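Local coordinates for sortase family protein (Clostridium perfringens, PDB 6IXZ) that probably acts as a class C sortase, a cysteine transpeptidase of the kind that joins pilin subunits on the surface of Gram-positive bacteria, at residues D28-Y36 against Q48-H56. Numbering follows the deposited sequence.
Sequences DLIKNINKY and QLPDYLNIH
Tyr36 reaches from the helix into the loop 48-56 and meets Leu53, then Pro50, then Leu49 on the way from CB to its hydroxyl. Its CB lies 4.2 Å from CD1 of Leu53. With CG anti to the backbone N (chi1 171°), the ring extends away from the helix toward Leu49 and Pro50. Ring atom CD1 is 3.5 Å from Pro50 CD, and CE1 touches both that same proline carbon and Leu49 CD2. Farther out, the leucine methyl takes over: CD2 sits 3.6 Å from Tyr36 CZ and also approaches CE2 and OH. This is a CH-pi contact over one face, with Leu49 CD2 3.9 Å from the centroid of the Tyr36 ring and 22° off its normal. On the loop side, Leu49 N donates to Gln48 OE1, in the carbonyl plane and on a lone pair.

One turn back along the helix, Asn32 CB takes Leu53 CD2 at 3.4 Å, a tight fit where the two backbones run closest. The edge of the Tyr52 ring faces Asn32 CB, while the amide, turned 66° from the ring plane, brings OD1 to 3.5 Å from Tyr52 CE1. Nearby, Ile33 and Ile55 cross at about a right angle and meet through their CD1 methyls, 4.0 Å apart; Leu29 CD1 packs on the carbonyl oxygen of Leu53. Hydrophobic and van der Waals contacts thus dominate the join.

Ile33 also touches Leu96, Val98 and Leu136, and Leu49 and Ile55 rest on Tyr77 of strand 71-77. The arrangement thus ties helix 23-41, an N-terminal element packed beside the beta-barrel of the sortase fold, to the connection leading into strand 60-66, away from the predicted catalytic His110 and Cys172.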
ATOM      1  N   ASP A  28       9.138  -9.005  15.907  1.00 30.91           N
ATOM      2  CA  ASP A  28       9.554  -7.747  16.505  1.00 33.52           C
ATOM      3  C   ASP A  28       9.409  -6.575  15.528  1.00 28.30           C
ATOM      4  O   ASP A  28       9.079  -5.463  15.936  1.00 25.04           O
ATOM      5  CB  ASP A  28      10.964  -7.862  17.110  1.00 41.01           C
ATOM      6  CG  ASP A  28      10.934  -8.404  18.563  1.00 55.47           C
ATOM      7  OD1 ASP A  28      10.455  -7.682  19.476  1.00 63.17           O
ATOM      8  OD2 ASP A  28      11.300  -9.579  18.780  1.00 58.35           O
ATOM      9  N   LEU A  29       9.533  -6.850  14.234  1.00 28.05           N
ATOM     10  CA  LEU A  29       9.317  -5.817  13.221  1.00 26.25           C
ATOM     11  C   LEU A  29       7.827  -5.422  13.138  1.00 25.52           C
ATOM     12  O   LEU A  29       7.483  -4.253  13.140  1.00 23.15           O
ATOM     13  CB  LEU A  29       9.819  -6.283  11.847  1.00 25.31           C
ATOM     14  CG  LEU A  29       9.546  -5.258  10.734  1.00 29.00           C
ATOM     15  CD1 LEU A  29      10.223  -3.934  11.054  1.00 26.92           C
ATOM     16  CD2 LEU A  29       9.972  -5.773   9.360  1.00 30.66           C
ATOM     17  N   ILE A  30       6.950  -6.412  13.131  1.00 25.41           N
ATOM     18  CA  ILE A  30       5.506  -6.161  13.118  1.00 25.37           C
ATOM     19  C   ILE A  30       5.048  -5.382  14.361  1.00 22.12           C
ATOM     20  O   ILE A  30       4.183  -4.493  14.282  1.00 20.69           O
ATOM     21  CB  ILE A  30       4.756  -7.508  13.043  1.00 29.80           C
ATOM     22  CG1 ILE A  30       5.080  -8.223  11.720  1.00 31.15           C
ATOM     23  CG2 ILE A  30       3.255  -7.318  13.233  1.00 26.42           C
ATOM     24  CD1 ILE A  30       4.333  -7.697  10.518  1.00 34.97           C
ATOM     25  N   LYS A  31       5.660  -5.667  15.508  1.00 23.63           N
ATOM     26  CA  LYS A  31       5.358  -4.932  16.738  1.00 21.73           C
ATOM     27  C   LYS A  31       5.727  -3.476  16.619  1.00 20.36           C
ATOM     28  O   LYS A  31       5.020  -2.615  17.108  1.00 22.23           O
ATOM     29  CB  LYS A  31       6.118  -5.500  17.942  1.00 24.41           C
ATOM     30  CG  LYS A  31       5.401  -6.644  18.647  1.00 28.17           C
ATOM     31  CD  LYS A  31       5.925  -6.793  20.065  1.00 29.43           C
ATOM     32  CE  LYS A  31       7.328  -7.341  20.110  1.00 29.06           C
ATOM     33  NZ  LYS A  31       7.837  -7.343  21.515  1.00 31.04           N
ATOM     34  N   ASN A  32       6.882  -3.206  16.036  1.00 21.57           N
ATOM     35  CA  ASN A  32       7.330  -1.838  15.891  1.00 21.55           C
ATOM     36  C   ASN A  32       6.511  -1.060  14.842  1.00 20.33           C
ATOM     37  O   ASN A  32       6.155   0.101  15.061  1.00 22.96           O
ATOM     38  CB  ASN A  32       8.817  -1.819  15.569  1.00 25.49           C
ATOM     39  CG  ASN A  32       9.675  -2.233  16.753  1.00 30.47           C
ATOM     40  OD1 ASN A  32       9.435  -1.822  17.883  1.00 31.56           O
ATOM     41  ND2 ASN A  32      10.703  -3.019  16.487  1.00 34.39           N
ATOM     42  N   ILE A  33       6.114  -1.735  13.768  1.00 22.04           N
ATOM     43  CA  ILE A  33       5.179  -1.144  12.823  1.00 25.46           C
ATOM     44  C   ILE A  33       3.824  -0.883  13.480  1.00 23.46           C
ATOM     45  O   ILE A  33       3.171   0.150  13.237  1.00 19.11           O
ATOM     46  CB  ILE A  33       4.979  -2.050  11.607  1.00 25.39           C
ATOM     47  CG1 ILE A  33       6.288  -2.155  10.813  1.00 27.18           C
ATOM     48  CG2 ILE A  33       3.849  -1.521  10.735  1.00 29.79           C
ATOM     49  CD1 ILE A  33       6.292  -3.274   9.801  1.00 27.99           C
ATOM     50  N   ASN A  34       3.380  -1.842  14.292  1.00 23.95           N
ATOM     51  CA  ASN A  34       2.108  -1.697  14.964  1.00 22.89           C
ATOM     52  C   ASN A  34       2.141  -0.475  15.885  1.00 23.05           C
ATOM     53  O   ASN A  34       1.225   0.339  15.846  1.00 19.45           O
ATOM     54  CB  ASN A  34       1.733  -2.990  15.716  1.00 22.65           C
ATOM     55  CG  ASN A  34       1.006  -3.977  14.832  1.00 23.99           C
ATOM     56  OD1 ASN A  34       0.471  -3.599  13.793  1.00 21.02           O
ATOM     57  ND2 ASN A  34       0.977  -5.249  15.236  1.00 22.15           N
ATOM     58  N   LYS A  35       3.276  -0.259  16.562  1.00 25.28           N
ATOM     59  CA  LYS A  35       3.478   0.909  17.446  1.00 24.97           C
ATOM     60  C   LYS A  35       3.449   2.209  16.667  1.00 26.98           C
ATOM     61  O   LYS A  35       2.840   3.195  17.085  1.00 29.00           O
ATOM     62  CB  LYS A  35       4.838   0.832  18.136  1.00 33.97           C
ATOM     63  CG  LYS A  35       4.768   0.612  19.629  1.00 45.34           C
ATOM     64  CD  LYS A  35       5.975   1.217  20.333  1.00 58.35           C
ATOM     65  CE  LYS A  35       5.699   1.417  21.817  1.00 64.70           C
ATOM     66  NZ  LYS A  35       6.936   1.349  22.646  1.00 70.98           N
ATOM     67  N   TYR A  36       4.169   2.221  15.557  1.00 26.51           N
ATOM     68  CA  TYR A  36       4.190   3.370  14.663  1.00 24.15           C
ATOM     69  C   TYR A  36       2.791   3.789  14.215  1.00 22.32           C
ATOM     70  O   TYR A  36       2.362   4.913  14.479  1.00 28.45           O
ATOM     71  CB  TYR A  36       5.050   3.047  13.439  1.00 25.07           C
ATOM     72  CG  TYR A  36       4.948   4.103  12.377  1.00 24.14           C
ATOM     73  CD1 TYR A  36       5.511   5.356  12.575  1.00 22.89           C
ATOM     74  CD2 TYR A  36       4.114   3.923  11.273  1.00 26.31           C
ATOM     75  CE1 TYR A  36       5.378   6.349  11.619  1.00 25.75           C
ATOM     76  CE2 TYR A  36       3.975   4.909  10.310  1.00 24.99           C
ATOM     77  CZ  TYR A  36       4.610   6.117  10.485  1.00 26.12           C
ATOM     78  OH  TYR A  36       4.461   7.089   9.526  1.00 27.84           O
ATOM     79  N   GLN A  48       8.540  11.076   9.438  1.00 46.94           N
ATOM     80  CA  GLN A  48       9.439  10.098   8.864  1.00 50.55           C
ATOM     81  C   GLN A  48       9.277   8.874   9.756  1.00 40.76           C
ATOM     82  O   GLN A  48       8.792   8.994  10.877  1.00 36.15           O
ATOM     83  CB  GLN A  48      10.883  10.607   8.888  1.00 50.61           C
ATOM     84  CG  GLN A  48      11.945   9.519   8.775  1.00 56.40           C
ATOM     85  CD  GLN A  48      12.026   8.874   7.394  1.00 59.95           C
ATOM     86  OE1 GLN A  48      11.276   7.928   7.074  1.00 45.42           O
ATOM     87  NE2 GLN A  48      13.002   9.319   6.599  1.00 52.71           N
ATOM     88  N   LEU A  49       9.587   7.694   9.230  1.00 37.58           N
ATOM     89  CA  LEU A  49       9.507   6.481  10.035  1.00 37.72           C
ATOM     90  C   LEU A  49      10.585   6.555  11.103  1.00 39.12           C
ATOM     91  O   LEU A  49      11.663   7.101  10.860  1.00 40.59           O
ATOM     92  CB  LEU A  49       9.712   5.231   9.170  1.00 35.71           C
ATOM     93  CG  LEU A  49       8.722   5.010   8.036  1.00 31.54           C
ATOM     94  CD1 LEU A  49       9.136   3.808   7.215  1.00 30.01           C
ATOM     95  CD2 LEU A  49       7.322   4.813   8.592  1.00 32.82           C
ATOM     96  N   PRO A  50      10.302   6.000  12.290  1.00 49.16           N
ATOM     97  CA  PRO A  50      11.315   5.956  13.340  1.00 51.60           C
ATOM     98  C   PRO A  50      12.512   5.097  12.954  1.00 49.06           C
ATOM     99  O   PRO A  50      12.380   4.162  12.168  1.00 39.36           O
ATOM    100  CB  PRO A  50      10.565   5.353  14.529  1.00 51.88           C
ATOM    101  CG  PRO A  50       9.128   5.680  14.283  1.00 48.25           C
ATOM    102  CD  PRO A  50       8.966   5.635  12.793  1.00 49.48           C
ATOM    103  N   ASP A  51      13.675   5.425  13.509  1.00 60.86           N
ATOM    104  CA  ASP A  51      14.953   4.914  13.005  1.00 59.84           C
ATOM    105  C   ASP A  51      15.003   3.390  13.029  1.00 60.47           C
ATOM    106  O   ASP A  51      15.472   2.753  12.072  1.00 50.36           O
ATOM    107  CB  ASP A  51      16.110   5.481  13.839  1.00 61.54           C
ATOM    108  CG  ASP A  51      16.245   6.989  13.700  1.00 65.63           C
ATOM    109  OD1 ASP A  51      15.982   7.508  12.590  1.00 61.06           O
ATOM    110  OD2 ASP A  51      16.595   7.656  14.702  1.00 58.88           O
ATOM    111  N   TYR A  52      14.500   2.809  14.119  1.00 52.51           N
ATOM    112  CA  TYR A  52      14.693   1.382  14.388  1.00 58.55           C
ATOM    113  C   TYR A  52      13.884   0.423  13.508  1.00 52.48           C
ATOM    114  O   TYR A  52      14.183  -0.775  13.488  1.00 52.64           O
ATOM    115  CB  TYR A  52      14.415   1.064  15.856  1.00 55.91           C
ATOM    116  CG  TYR A  52      13.083   1.558  16.353  1.00 56.04           C
ATOM    117  CD1 TYR A  52      11.928   0.807  16.175  1.00 56.19           C
ATOM    118  CD2 TYR A  52      12.983   2.766  17.030  1.00 53.80           C
ATOM    119  CE1 TYR A  52      10.716   1.240  16.680  1.00 57.93           C
ATOM    120  CE2 TYR A  52      11.778   3.206  17.539  1.00 53.30           C
ATOM    121  CZ  TYR A  52      10.650   2.441  17.362  1.00 52.15           C
ATOM    122  OH  TYR A  52       9.444   2.902  17.837  1.00 59.72           O
ATOM    123  N   LEU A  53      12.864   0.920  12.800  1.00 51.49           N
ATOM    124  CA  LEU A  53      12.117   0.068  11.874  1.00 40.09           C
ATOM    125  C   LEU A  53      13.050  -0.452  10.787  1.00 47.63           C
ATOM    126  O   LEU A  53      12.888  -1.568  10.290  1.00 44.21           O
ATOM    127  CB  LEU A  53      10.934   0.820  11.249  1.00 42.71           C
ATOM    128  CG  LEU A  53       9.906   1.462  12.195  1.00 40.90           C
ATOM    129  CD1 LEU A  53       8.578   1.705  11.487  1.00 36.39           C
ATOM    130  CD2 LEU A  53       9.696   0.599  13.422  1.00 42.90           C
ATOM    131  N   ASN A  54      14.068   0.345  10.470  1.00 46.47           N
ATOM    132  CA  ASN A  54      14.961   0.066   9.351  1.00 55.21           C
ATOM    133  C   ASN A  54      14.168  -0.216   8.071  1.00 50.86           C
ATOM    134  O   ASN A  54      14.609  -0.942   7.177  1.00 39.35           O
ATOM    135  CB  ASN A  54      15.917  -1.087   9.685  1.00 63.04           C
ATOM    136  CG  ASN A  54      17.368  -0.726   9.420  1.00 76.00           C
ATOM    137  OD1 ASN A  54      18.039  -1.355   8.599  1.00 85.34           O
ATOM    138  ND2 ASN A  54      17.833   0.349  10.052  1.00 78.56           N
ATOM    139  N   ILE A  55      12.994   0.391   7.983  1.00 51.85           N
ATOM    140  CA  ILE A  55      12.328   0.532   6.706  1.00 45.48           C
ATOM    141  C   ILE A  55      12.694   1.891   6.144  1.00 42.55           C
ATOM    142  O   ILE A  55      12.498   2.913   6.792  1.00 41.34           O
ATOM    143  CB  ILE A  55      10.809   0.371   6.848  1.00 43.37           C
ATOM    144  CG1 ILE A  55      10.524  -0.963   7.542  1.00 42.64           C
ATOM    145  CG2 ILE A  55      10.153   0.422   5.474  1.00 43.51           C
ATOM    146  CD1 ILE A  55       9.063  -1.254   7.774  1.00 40.84           C
ATOM    147  N   HIS A  56      13.438   1.869   5.053  1.00 39.35           N
ATOM    148  CA  HIS A  56      13.814   3.090   4.375  1.00 47.73           C
ATOM    149  C   HIS A  56      12.913   3.246   3.172  1.00 41.75           C
ATOM    150  O   HIS A  56      12.499   2.254   2.553  1.00 40.41           O
ATOM    151  CB  HIS A  56      15.269   3.027   3.905  1.00 49.31           C
ATOM    152  CG  HIS A  56      16.257   2.824   5.009  1.00 60.37           C
ATOM    153  ND1 HIS A  56      16.311   1.667   5.758  1.00 65.17           N
ATOM    154  CD2 HIS A  56      17.282   3.598   5.437  1.00 64.71           C
ATOM    155  CE1 HIS A  56      17.296   1.757   6.631  1.00 64.55           C
ATOM    156  NE2 HIS A  56      17.902   2.919   6.458  1.00 65.54           N
TER